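Side-chain contacts in putative ribose operon repressor (Burkholderia thailandensis, PDB 3EGC), which probably acts as a LacI-family transcriptional repressor, binding regulatory DNA through an N-terminal helix-turn-helix domain and sensing a small ligand with its periplasmic-binding-protein-like region: residues I218-F221 with W226-F229; L190-H195 with E199-A204; A113-E118 with T269-H274. All coordinates share one frame; numbering follows the deposited sequence.

Interaction 1 of 3, residues I218-F221 with W226-F229; sequences IVSF and WMAF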
ATOM      1  N   ILE A 218     -17.225   8.290 -12.511  1.00 33.23           N
ATOM      2  CA  ILE A 218     -16.623   7.042 -12.093  1.00 32.00           C
ATOM      3  C   ILE A 218     -16.992   6.650 -10.677  1.00 31.79           C
ATOM      4  O   ILE A 218     -16.861   7.457  -9.749  1.00 31.40           O
ATOM      5  CB  ILE A 218     -15.055   7.102 -12.154  1.00 32.24           C
ATOM      6  CG1 ILE A 218     -14.580   7.376 -13.592  1.00 32.78           C
ATOM      7  CG2 ILE A 218     -14.435   5.801 -11.565  1.00 30.92           C
ATOM      8  CD1 ILE A 218     -13.003   7.535 -13.736  1.00 31.69           C
ATOM      9  N   VAL A 219     -17.464   5.415 -10.498  1.00 31.15           N
ATOM     10  CA  VAL A 219     -17.535   4.874  -9.141  1.00 31.59           C
ATOM     11  C   VAL A 219     -16.552   3.705  -9.119  1.00 31.72           C
ATOM     12  O   VAL A 219     -16.408   3.025 -10.122  1.00 31.94           O
ATOM     13  CB  VAL A 219     -18.973   4.434  -8.734  1.00 31.31           C
ATOM     14  CG1 VAL A 219     -19.850   5.632  -8.663  1.00 30.45           C
ATOM     15  CG2 VAL A 219     -19.590   3.359  -9.788  1.00 31.42           C
ATOM     16  N   SER A 220     -15.908   3.490  -7.979  1.00 31.58           N
ATOM     17  CA  SER A 220     -14.823   2.568  -7.865  1.00 32.53           C
ATOM     18  C   SER A 220     -14.974   1.717  -6.604  1.00 32.85           C
ATOM     19  O   SER A 220     -15.590   2.170  -5.639  1.00 33.34           O
ATOM     20  CB  SER A 220     -13.507   3.341  -7.789  1.00 32.82           C
ATOM     21  OG  SER A 220     -12.382   2.474  -7.717  1.00 33.41           O
ATOM     22  N   PHE A 221     -14.412   0.499  -6.615  1.00 32.01           N
ATOM     23  CA  PHE A 221     -14.116  -0.213  -5.372  1.00 31.95           C
ATOM     24  C   PHE A 221     -12.794   0.287  -4.746  1.00 31.59           C
ATOM     25  O   PHE A 221     -11.929   0.793  -5.444  1.00 30.40           O
ATOM     26  CB  PHE A 221     -13.990  -1.734  -5.573  1.00 31.84           C
ATOM     27  CG  PHE A 221     -15.325  -2.469  -5.631  1.00 32.13           C
ATOM     28  CD1 PHE A 221     -15.615  -3.428  -4.687  1.00 31.11           C
ATOM     29  CD2 PHE A 221     -16.236  -2.251  -6.677  1.00 32.16           C
ATOM     30  CE1 PHE A 221     -16.794  -4.148  -4.731  1.00 33.37           C
ATOM     31  CE2 PHE A 221     -17.434  -2.953  -6.740  1.00 32.91           C
ATOM     32  CZ  PHE A 221     -17.732  -3.903  -5.782  1.00 32.85           C
ATOM     33  N   TRP A 226      -7.006   9.816  -1.986  1.00 29.89           N
ATOM     34  CA  TRP A 226      -6.952  10.625  -3.192  1.00 30.02           C
ATOM     35  C   TRP A 226      -8.278  10.726  -3.950  1.00 29.93           C
ATOM     36  O   TRP A 226      -8.554  11.723  -4.532  1.00 29.15           O
ATOM     37  CB  TRP A 226      -5.786  10.238  -4.098  1.00 29.55           C
ATOM     38  CG  TRP A 226      -5.921   8.921  -4.779  1.00 30.56           C
ATOM     39  CD1 TRP A 226      -5.374   7.714  -4.378  1.00 30.58           C
ATOM     40  CD2 TRP A 226      -6.652   8.644  -6.004  1.00 30.85           C
ATOM     41  NE1 TRP A 226      -5.730   6.737  -5.259  1.00 32.00           N
ATOM     42  CE2 TRP A 226      -6.500   7.264  -6.269  1.00 29.15           C
ATOM     43  CE3 TRP A 226      -7.347   9.448  -6.922  1.00 30.77           C
ATOM     44  CZ2 TRP A 226      -7.026   6.657  -7.392  1.00 30.08           C
ATOM     45  CZ3 TRP A 226      -7.886   8.853  -8.053  1.00 31.93           C
ATOM     46  CH2 TRP A 226      -7.745   7.456  -8.272  1.00 33.16           C
ATOM     47  N   MET A 227      -9.125   9.707  -3.873  1.00 30.95           N
ATOM     48  CA  MET A 227     -10.428   9.757  -4.547  1.00 31.81           C
ATOM     49  C   MET A 227     -11.316  10.892  -4.057  1.00 33.16           C
ATOM     50  O   MET A 227     -12.184  11.397  -4.789  1.00 32.90           O
ATOM     51  CB  MET A 227     -11.174   8.437  -4.431  1.00 31.22           C
ATOM     52  CG  MET A 227     -10.591   7.298  -5.391  1.00 31.10           C
ATOM     53  SD  MET A 227     -11.107   5.691  -4.817  1.00 26.48           S
ATOM     54  CE  MET A 227      -9.933   4.776  -5.876  1.00 30.95           C
ATOM     55  N   ALA A 228     -11.096  11.311  -2.818  1.00 34.01           N
ATOM     56  CA  ALA A 228     -11.855  12.428  -2.310  1.00 35.81           C
ATOM     57  C   ALA A 228     -11.272  13.806  -2.696  1.00 36.69           C
ATOM     58  O   ALA A 228     -11.851  14.829  -2.348  1.00 37.44           O
ATOM     59  CB  ALA A 228     -12.074  12.298  -0.789  1.00 35.95           C
ATOM     60  N   PHE A 229     -10.158  13.856  -3.432  1.00 37.55           N
ATOM     61  CA  PHE A 229      -9.581  15.188  -3.764  1.00 37.85           C
ATOM     62  C   PHE A 229     -10.114  15.622  -5.091  1.00 38.60           C
ATOM     63  O   PHE A 229      -9.955  16.751  -5.475  1.00 38.59           O
ATOM     64  CB  PHE A 229      -8.044  15.192  -3.875  1.00 37.88           C
ATOM     65  CG  PHE A 229      -7.329  14.641  -2.667  1.00 35.67           C
ATOM     66  CD1 PHE A 229      -7.901  14.700  -1.425  1.00 36.77           C
ATOM     67  CD2 PHE A 229      -6.084  14.074  -2.796  1.00 32.35           C
ATOM     68  CE1 PHE A 229      -7.203  14.159  -0.276  1.00 37.15           C
ATOM     69  CE2 PHE A 229      -5.409  13.533  -1.715  1.00 33.13           C
ATOM     70  CZ  PHE A 229      -5.951  13.576  -0.441  1.00 32.83           C
TER

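Interaction 2 of 3, residues L190-H195 with E199-A204; sequences LLTSSH and EGAMQA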
ATOM      1  N   LEU A 190     -18.671   5.076 -15.636  1.00 34.15           N
ATOM      2  CA  LEU A 190     -18.006   3.803 -15.586  1.00 34.00           C
ATOM      3  C   LEU A 190     -18.061   3.319 -14.147  1.00 33.81           C
ATOM      4  O   LEU A 190     -17.911   4.132 -13.205  1.00 33.77           O
ATOM      5  CB  LEU A 190     -16.529   3.972 -16.002  1.00 33.73           C
ATOM      6  CG  LEU A 190     -16.009   3.696 -17.438  1.00 35.28           C
ATOM      7  CD1 LEU A 190     -17.125   3.384 -18.507  1.00 32.52           C
ATOM      8  CD2 LEU A 190     -14.962   4.714 -17.904  1.00 31.75           C
ATOM      9  N   LEU A 191     -18.282   2.011 -13.982  1.00 32.30           N
ATOM     10  CA  LEU A 191     -17.903   1.350 -12.779  1.00 31.97           C
ATOM     11  C   LEU A 191     -16.464   0.836 -12.999  1.00 32.41           C
ATOM     12  O   LEU A 191     -16.193   0.171 -14.030  1.00 32.55           O
ATOM     13  CB  LEU A 191     -18.817   0.160 -12.517  1.00 31.40           C
ATOM     14  CG  LEU A 191     -18.506  -0.821 -11.381  1.00 32.45           C
ATOM     15  CD1 LEU A 191     -18.542  -0.208  -9.952  1.00 32.54           C
ATOM     16  CD2 LEU A 191     -19.382  -2.111 -11.442  1.00 32.01           C
ATOM     17  N   THR A 192     -15.576   1.097 -12.051  1.00 30.50           N
ATOM     18  CA  THR A 192     -14.260   0.476 -12.093  1.00 31.27           C
ATOM     19  C   THR A 192     -14.093  -0.495 -10.928  1.00 31.27           C
ATOM     20  O   THR A 192     -14.458  -0.162  -9.799  1.00 31.62           O
ATOM     21  CB  THR A 192     -13.134   1.518 -12.052  1.00 31.43           C
ATOM     22  OG1 THR A 192     -13.392   2.419 -10.965  1.00 31.96           O
ATOM     23  CG2 THR A 192     -13.092   2.346 -13.410  1.00 29.88           C
ATOM     24  N   SER A 193     -13.552  -1.675 -11.199  1.00 30.04           N
ATOM     25  CA  SER A 193     -13.551  -2.714 -10.221  1.00 30.67           C
ATOM     26  C   SER A 193     -12.455  -2.673  -9.120  1.00 30.21           C
ATOM     27  O   SER A 193     -12.497  -3.460  -8.238  1.00 30.29           O
ATOM     28  CB  SER A 193     -13.582  -4.074 -10.916  1.00 31.24           C
ATOM     29  OG  SER A 193     -12.394  -4.308 -11.604  1.00 31.47           O
ATOM     30  N   SER A 194     -11.509  -1.743  -9.175  1.00 29.95           N
ATOM     31  CA  SER A 194     -10.576  -1.505  -8.065  1.00 30.14           C
ATOM     32  C   SER A 194      -9.862  -0.191  -8.292  1.00 29.99           C
ATOM     33  O   SER A 194      -9.985   0.402  -9.375  1.00 29.82           O
ATOM     34  CB  SER A 194      -9.540  -2.634  -7.951  1.00 29.65           C
ATOM     35  OG  SER A 194      -8.707  -2.657  -9.094  1.00 30.02           O
ATOM     36  N   HIS A 195      -9.108   0.258  -7.277  1.00 29.78           N
ATOM     37  CA  HIS A 195      -8.356   1.523  -7.323  1.00 29.30           C
ATOM     38  C   HIS A 195      -7.316   1.515  -8.421  1.00 29.23           C
ATOM     39  O   HIS A 195      -7.079   2.526  -9.043  1.00 28.73           O
ATOM     40  CB  HIS A 195      -7.723   1.867  -5.973  1.00 28.03           C
ATOM     41  CG  HIS A 195      -6.609   0.950  -5.554  1.00 28.20           C
ATOM     42  ND1 HIS A 195      -5.285   1.331  -5.596  1.00 28.41           N
ATOM     43  CD2 HIS A 195      -6.624  -0.301  -5.030  1.00 28.37           C
ATOM     44  CE1 HIS A 195      -4.527   0.344  -5.127  1.00 29.52           C
ATOM     45  NE2 HIS A 195      -5.314  -0.665  -4.784  1.00 26.03           N
ATOM     46  N   GLU A 199      -7.102   4.008 -11.566  1.00 29.51           N
ATOM     47  CA  GLU A 199      -5.915   4.718 -12.110  1.00 29.64           C
ATOM     48  C   GLU A 199      -5.875   4.624 -13.659  1.00 29.39           C
ATOM     49  O   GLU A 199      -5.780   5.616 -14.345  1.00 29.90           O
ATOM     50  CB  GLU A 199      -4.620   4.154 -11.495  1.00 29.22           C
ATOM     51  CG  GLU A 199      -4.591   4.184  -9.939  1.00 30.08           C
ATOM     52  CD  GLU A 199      -3.333   3.630  -9.383  1.00 31.70           C
ATOM     53  OE1 GLU A 199      -2.712   2.759 -10.057  1.00 29.43           O
ATOM     54  OE2 GLU A 199      -2.954   4.069  -8.266  1.00 31.55           O
ATOM     55  N   GLY A 200      -5.991   3.425 -14.211  1.00 29.64           N
ATOM     56  CA  GLY A 200      -6.003   3.247 -15.665  1.00 29.98           C
ATOM     57  C   GLY A 200      -7.129   3.973 -16.406  1.00 30.96           C
ATOM     58  O   GLY A 200      -6.911   4.571 -17.480  1.00 31.23           O
ATOM     59  N   ALA A 201      -8.341   3.939 -15.856  1.00 31.10           N
ATOM     60  CA  ALA A 201      -9.441   4.802 -16.393  1.00 31.91           C
ATOM     61  C   ALA A 201      -9.141   6.314 -16.321  1.00 32.01           C
ATOM     62  O   ALA A 201      -9.410   7.020 -17.264  1.00 32.16           O
ATOM     63  CB  ALA A 201     -10.847   4.471 -15.711  1.00 30.84           C
ATOM     64  N   MET A 202      -8.555   6.788 -15.221  1.00 32.07           N
ATOM     65  CA  MET A 202      -8.081   8.176 -15.162  1.00 32.36           C
ATOM     66  C   MET A 202      -7.015   8.427 -16.234  1.00 32.92           C
ATOM     67  O   MET A 202      -7.031   9.426 -16.889  1.00 32.34           O
ATOM     68  CB  MET A 202      -7.580   8.584 -13.745  1.00 31.13           C
ATOM     69  CG  MET A 202      -8.693   8.668 -12.631  1.00 32.47           C
ATOM     70  SD  MET A 202     -10.138   9.813 -12.881  1.00 23.69           S
ATOM     71  CE  MET A 202      -9.281  11.372 -12.715  1.00 31.24           C
ATOM     72  N   GLN A 203      -6.079   7.498 -16.392  1.00 33.81           N
ATOM     73  CA  GLN A 203      -5.094   7.626 -17.448  1.00 34.11           C
ATOM     74  C   GLN A 203      -5.738   7.703 -18.817  1.00 34.85           C
ATOM     75  O   GLN A 203      -5.367   8.556 -19.624  1.00 34.65           O
ATOM     76  CB  GLN A 203      -4.031   6.531 -17.389  1.00 33.63           C
ATOM     77  CG  GLN A 203      -3.038   6.765 -16.253  1.00 32.36           C
ATOM     78  CD  GLN A 203      -2.408   5.502 -15.723  1.00 33.36           C
ATOM     79  OE1 GLN A 203      -1.661   5.549 -14.723  1.00 34.95           O
ATOM     80  NE2 GLN A 203      -2.694   4.365 -16.369  1.00 29.62           N
ATOM     81  N   ALA A 204      -6.692   6.813 -19.080  1.00 34.91           N
ATOM     82  CA  ALA A 204      -7.395   6.852 -20.369  1.00 35.34           C
ATOM     83  C   ALA A 204      -8.049   8.221 -20.621  1.00 35.93           C
ATOM     84  O   ALA A 204      -7.936   8.759 -21.683  1.00 35.14           O
ATOM     85  CB  ALA A 204      -8.428   5.734 -20.483  1.00 34.59           C
TER

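Interaction 3 of 3, residues A113-E118 with T269-H274; sequences ARTAVE and TRFVTH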
ATOM      1  N   ALA A 113     -21.402  -3.482  -5.955  1.00 27.89           N
ATOM      2  CA  ALA A 113     -21.363  -2.949  -7.316  1.00 28.83           C
ATOM      3  C   ALA A 113     -22.750  -2.400  -7.763  1.00 29.47           C
ATOM      4  O   ALA A 113     -22.833  -1.311  -8.373  1.00 28.78           O
ATOM      5  CB  ALA A 113     -20.795  -3.979  -8.345  1.00 27.86           C
ATOM      6  N   ARG A 114     -23.805  -3.170  -7.454  1.00 29.16           N
ATOM      7  CA  ARG A 114     -25.145  -2.789  -7.757  1.00 30.37           C
ATOM      8  C   ARG A 114     -25.464  -1.416  -7.077  1.00 30.65           C
ATOM      9  O   ARG A 114     -26.088  -0.521  -7.699  1.00 29.25           O
ATOM     10  CB  ARG A 114     -26.116  -3.861  -7.248  1.00 31.30           C
ATOM     11  CG  ARG A 114     -27.524  -3.661  -7.712  1.00 32.93           C
ATOM     12  CD  ARG A 114     -28.460  -4.756  -7.214  1.00 33.48           C
ATOM     13  NE  ARG A 114     -29.829  -4.402  -7.550  1.00 37.14           N
ATOM     14  CZ  ARG A 114     -30.862  -5.230  -7.620  1.00 38.60           C
ATOM     15  NH1 ARG A 114     -30.721  -6.509  -7.375  1.00 36.32           N
ATOM     16  NH2 ARG A 114     -32.051  -4.747  -7.957  1.00 38.92           N
ATOM     17  N   THR A 115     -25.005  -1.266  -5.828  1.00 29.83           N
ATOM     18  CA  THR A 115     -25.253  -0.047  -5.094  1.00 30.98           C
ATOM     19  C   THR A 115     -24.531   1.128  -5.773  1.00 31.92           C
ATOM     20  O   THR A 115     -25.120   2.174  -5.954  1.00 30.78           O
ATOM     21  CB  THR A 115     -24.811  -0.136  -3.617  1.00 31.18           C
ATOM     22  OG1 THR A 115     -25.532  -1.168  -2.957  1.00 30.85           O
ATOM     23  CG2 THR A 115     -25.066   1.210  -2.842  1.00 30.92           C
ATOM     24  N   ALA A 116     -23.270   0.923  -6.191  1.00 31.95           N
ATOM     25  CA  ALA A 116     -22.531   2.006  -6.821  1.00 32.56           C
ATOM     26  C   ALA A 116     -23.121   2.395  -8.168  1.00 32.36           C
ATOM     27  O   ALA A 116     -23.219   3.566  -8.528  1.00 31.46           O
ATOM     28  CB  ALA A 116     -21.095   1.647  -6.937  1.00 32.76           C
ATOM     29  N   VAL A 117     -23.515   1.395  -8.942  1.00 33.48           N
ATOM     30  CA  VAL A 117     -24.139   1.695 -10.242  1.00 33.40           C
ATOM     31  C   VAL A 117     -25.524   2.344 -10.100  1.00 33.33           C
ATOM     32  O   VAL A 117     -25.900   3.171 -10.912  1.00 33.38           O
ATOM     33  CB  VAL A 117     -24.162   0.463 -11.130  1.00 33.50           C
ATOM     34  CG1 VAL A 117     -25.103   0.651 -12.356  1.00 33.52           C
ATOM     35  CG2 VAL A 117     -22.709   0.079 -11.526  1.00 33.17           C
ATOM     36  N   GLU A 118     -26.266   1.976  -9.065  1.00 34.10           N
ATOM     37  CA  GLU A 118     -27.600   2.540  -8.833  1.00 36.07           C
ATOM     38  C   GLU A 118     -27.520   3.993  -8.459  1.00 36.27           C
ATOM     39  O   GLU A 118     -28.427   4.787  -8.763  1.00 37.06           O
ATOM     40  CB  GLU A 118     -28.314   1.803  -7.714  1.00 36.27           C
ATOM     41  CG  GLU A 118     -28.659   0.374  -8.062  1.00 38.95           C
ATOM     42  CD  GLU A 118     -29.552  -0.269  -7.007  1.00 44.02           C
ATOM     43  OE1 GLU A 118     -29.201  -0.200  -5.816  1.00 43.98           O
ATOM     44  OE2 GLU A 118     -30.599  -0.858  -7.373  1.00 49.51           O
ATOM     45  N   THR A 269     -19.466  -4.449   2.792  1.00 34.70           N
ATOM     46  CA  THR A 269     -18.819  -3.333   2.207  1.00 35.31           C
ATOM     47  C   THR A 269     -19.732  -2.107   2.435  1.00 36.50           C
ATOM     48  O   THR A 269     -20.945  -2.217   2.693  1.00 37.05           O
ATOM     49  CB  THR A 269     -18.675  -3.539   0.682  1.00 35.37           C
ATOM     50  OG1 THR A 269     -19.956  -3.557   0.060  1.00 34.78           O
ATOM     51  CG2 THR A 269     -18.032  -4.819   0.413  1.00 34.32           C
ATOM     52  N   ARG A 270     -19.167  -0.932   2.310  1.00 36.72           N
ATOM     53  CA  ARG A 270     -19.977   0.210   2.473  1.00 37.51           C
ATOM     54  C   ARG A 270     -19.722   1.231   1.365  1.00 37.42           C
ATOM     55  O   ARG A 270     -18.604   1.447   0.924  1.00 37.17           O
ATOM     56  CB  ARG A 270     -19.838   0.802   3.872  1.00 37.71           C
ATOM     57  CG  ARG A 270     -19.035   2.022   3.947  1.00 38.96           C
ATOM     58  CD  ARG A 270     -18.840   2.433   5.372  1.00 41.14           C
ATOM     59  NE  ARG A 270     -18.659   3.855   5.474  1.00 43.57           N
ATOM     60  CZ  ARG A 270     -17.482   4.456   5.573  1.00 44.45           C
ATOM     61  NH1 ARG A 270     -16.371   3.753   5.586  1.00 45.01           N
ATOM     62  NH2 ARG A 270     -17.432   5.767   5.658  1.00 46.29           N
ATOM     63  N   PHE A 271     -20.808   1.836   0.922  1.00 37.07           N
ATOM     64  CA  PHE A 271     -20.742   2.821  -0.156  1.00 37.29           C
ATOM     65  C   PHE A 271     -20.428   4.197   0.432  1.00 37.61           C
ATOM     66  O   PHE A 271     -21.083   4.655   1.372  1.00 37.59           O
ATOM     67  CB  PHE A 271     -22.068   2.848  -0.929  1.00 36.22           C
ATOM     68  CG  PHE A 271     -21.996   3.621  -2.203  1.00 36.46           C
ATOM     69  CD1 PHE A 271     -22.935   4.599  -2.478  1.00 36.69           C
ATOM     70  CD2 PHE A 271     -20.992   3.381  -3.123  1.00 34.80           C
ATOM     71  CE1 PHE A 271     -22.870   5.341  -3.660  1.00 36.66           C
ATOM     72  CE2 PHE A 271     -20.943   4.068  -4.301  1.00 36.39           C
ATOM     73  CZ  PHE A 271     -21.892   5.071  -4.579  1.00 36.21           C
ATOM     74  N   VAL A 272     -19.392   4.837  -0.097  1.00 38.04           N
ATOM     75  CA  VAL A 272     -18.976   6.139   0.425  1.00 39.20           C
ATOM     76  C   VAL A 272     -19.071   7.149  -0.693  1.00 40.63           C
ATOM     77  O   VAL A 272     -18.387   7.012  -1.719  1.00 40.72           O
ATOM     78  CB  VAL A 272     -17.520   6.072   0.940  1.00 39.06           C
ATOM     79  CG1 VAL A 272     -17.021   7.438   1.473  1.00 38.31           C
ATOM     80  CG2 VAL A 272     -17.380   4.931   1.998  1.00 38.94           C
ATOM     81  N   THR A 273     -19.906   8.159  -0.510  1.00 41.94           N
ATOM     82  CA  THR A 273     -20.085   9.189  -1.543  1.00 44.27           C
ATOM     83  C   THR A 273     -19.246  10.429  -1.237  1.00 45.70           C
ATOM     84  O   THR A 273     -18.996  11.218  -2.130  1.00 46.55           O
ATOM     85  CB  THR A 273     -21.595   9.615  -1.711  1.00 44.41           C
ATOM     86  OG1 THR A 273     -22.092  10.160  -0.478  1.00 44.80           O
ATOM     87  CG2 THR A 273     -22.427   8.400  -2.038  1.00 44.19           C
ATOM     88  N   HIS A 274     -18.818  10.605   0.013  1.00 46.51           N
ATOM     89  CA  HIS A 274     -18.013  11.774   0.385  1.00 47.89           C
ATOM     90  C   HIS A 274     -18.781  13.112   0.421  1.00 48.35           C
ATOM     91  O   HIS A 274     -19.983  13.181   0.680  1.00 49.59           O
ATOM     92  CB  HIS A 274     -16.815  11.960  -0.572  1.00 47.90           C
ATOM     93  CG  HIS A 274     -15.930  10.766  -0.694  1.00 48.14           C
ATOM     94  ND1 HIS A 274     -15.801  10.048  -1.866  1.00 49.39           N
ATOM     95  CD2 HIS A 274     -15.130  10.149   0.210  1.00 49.33           C
ATOM     96  CE1 HIS A 274     -14.963   9.039  -1.674  1.00 47.73           C
ATOM     97  NE2 HIS A 274     -14.557   9.067  -0.418  1.00 49.02           N
TER

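Interaction 1 of 3, residues I218-F221 with W226-F229
A chi1 of -178° swings S220 OG away from its own amide, and M227 sends an extended chain from the facing loop, with chi2 at 161° and chi3 at -167°, so that the methyl group CE arrives beside that hydroxyl. S220 OG and M227 CE lie 3.8 Å apart, end against end, an apolar methyl resting on a polar atom without any bond between them. The same methyl lies 4.5 Å from F221 O, the next carbonyl along the strand. Both CB atoms face across the gap, yet the backbones stay well separated, with S220 CA and M227 CA 9.1 Å apart; the reach of the methionine bridges that distance. The pairing joins strand 217-221, which belongs to the sheet of one of the two alpha/beta lobes expected of a periplasmic-binding-protein-like fold, to a short 3-10 turn in the loop that leads on to strand 236-238, and F229 N closes this turn by bonding to W226 O at 2.9 Å. Buried S220 OG is satisfied elsewhere, by a hydrogen bond with T198 OG1. L234 and V236 pack on the side chains of both S220 and M227. Nearer its backbone, M227 CG lies 3.9 Å above the plane of the adjacent W226 ring, toward its rim, and that indole stacks on W226 of the second subunit.

Interaction 2 of 3, residues L190-H195 with E199-A204
The polar link between H195 and E199 is a single backbone bond: E199 N donates to H195 O at 2.9 Å, with an N-H...O angle of 153° and the donor tilted 27° from the carbonyl plane. It is the i to i+4 bond of the first turn of helix 195-208, which S194 precedes at the N-cap position, and so is internal to the helix. A chi1 of -55° places CG of E199 beside the same carbonyl, 3.1 Å from H195 O; the chain continues extended, its carboxylate end coming nearer the imidazole. Apolar packing lies two residues further along the helix, where the methyl CG2 of T192 meets the methyl CB of A201 at 3.9 Å, strand against helix. With only methyl groups between them, T192 CA and A201 CA are 7.8 Å apart. The hydroxyl of T192 is turned to other partners, hydrogen-bonding with T198 OG1 and V219 O. It is the T192-A201 packing that joins the opening strand to the helix in the beta-alpha-beta unit formed by strand 189-192, helix 195-208 and strand 217-221. As for charged groups, H195 ND1 and E199 OE2 stand 4.5 Å apart, too far for a direct bond, with the oxygen obliquely placed about the ring; H195 NE2 is hydrogen-bonded to N20 OD1, and E199 OE1 makes a long, weak ion pair with R196. The carboxylate may make protonation of the imidazole somewhat easier, an effect exerted through space.

Interaction 3 of 3, residues A113-E118 with T269-H274
F271 reaches two consecutive residues of helix 109-122, both meeting its ring obliquely, and the closer fit is at A116. There CE2 of F271 comes to 3.6 Å from A116 CB and equally to 3.6 Å from A116 CA, while CZ adds a contact of 3.9 Å to A116 CA, so the far end of the ring presses on the helix backbone itself. A chi1 of -169° points the F271 ring out across the gap from the strand to the helix, and A116 CA approaches F271 CA to 6.9 Å. A116 is buried and also packs on V219 of strand 217-221. The contact thus joins segments 113-118 and 269-274, 151 residues apart at their closest ends: helix 109-122 covers one face of the sheet in one of the two alpha/beta lobes expected of the periplasmic-binding-protein-like fold, and strand 264-272 lies between 103-107, to which it is parallel, and 236-238, to which it is antiparallel. Toward the outside the fit is looser. T115, partly exposed, touches the near end of the aromatic with its methyl alone, CG2 lying 3.9 Å from F271 CB and 4.0 Å from F271 CG; the two side chains run alongside one another with opposed headings. The threonine rotamer (chi1 of OG1 -61°) that brings this methyl to the ring leaves the hydroxyl to hydrogen-bond with R111 O, one turn earlier in the same helix. F271 is itself partly exposed, and Y119 meets its ring edge-to-face while P235 also packs on it.

In the fold
From the N terminus, the chain first supplies helix 109-122, one half of interaction 3, whose partner strand 264-272 comes only near the end of the modelled chain. Inside that long loop the other two contacts follow in series: interaction 2 closes a short local loop between strand 189-192 and its helix, then interaction 1 closes another between strand 217-221 and the following turn. None cross. Strands 189-192 and 217-221 are sheet neighbours, joined by V219 O to T192 N at 2.9 Å. V219 and L191 also pack on helix 109-122, linking interactions 1 and 2 to interaction 3; all three reach the same sheet, while interactions 1 and 2 both reach the second subunit.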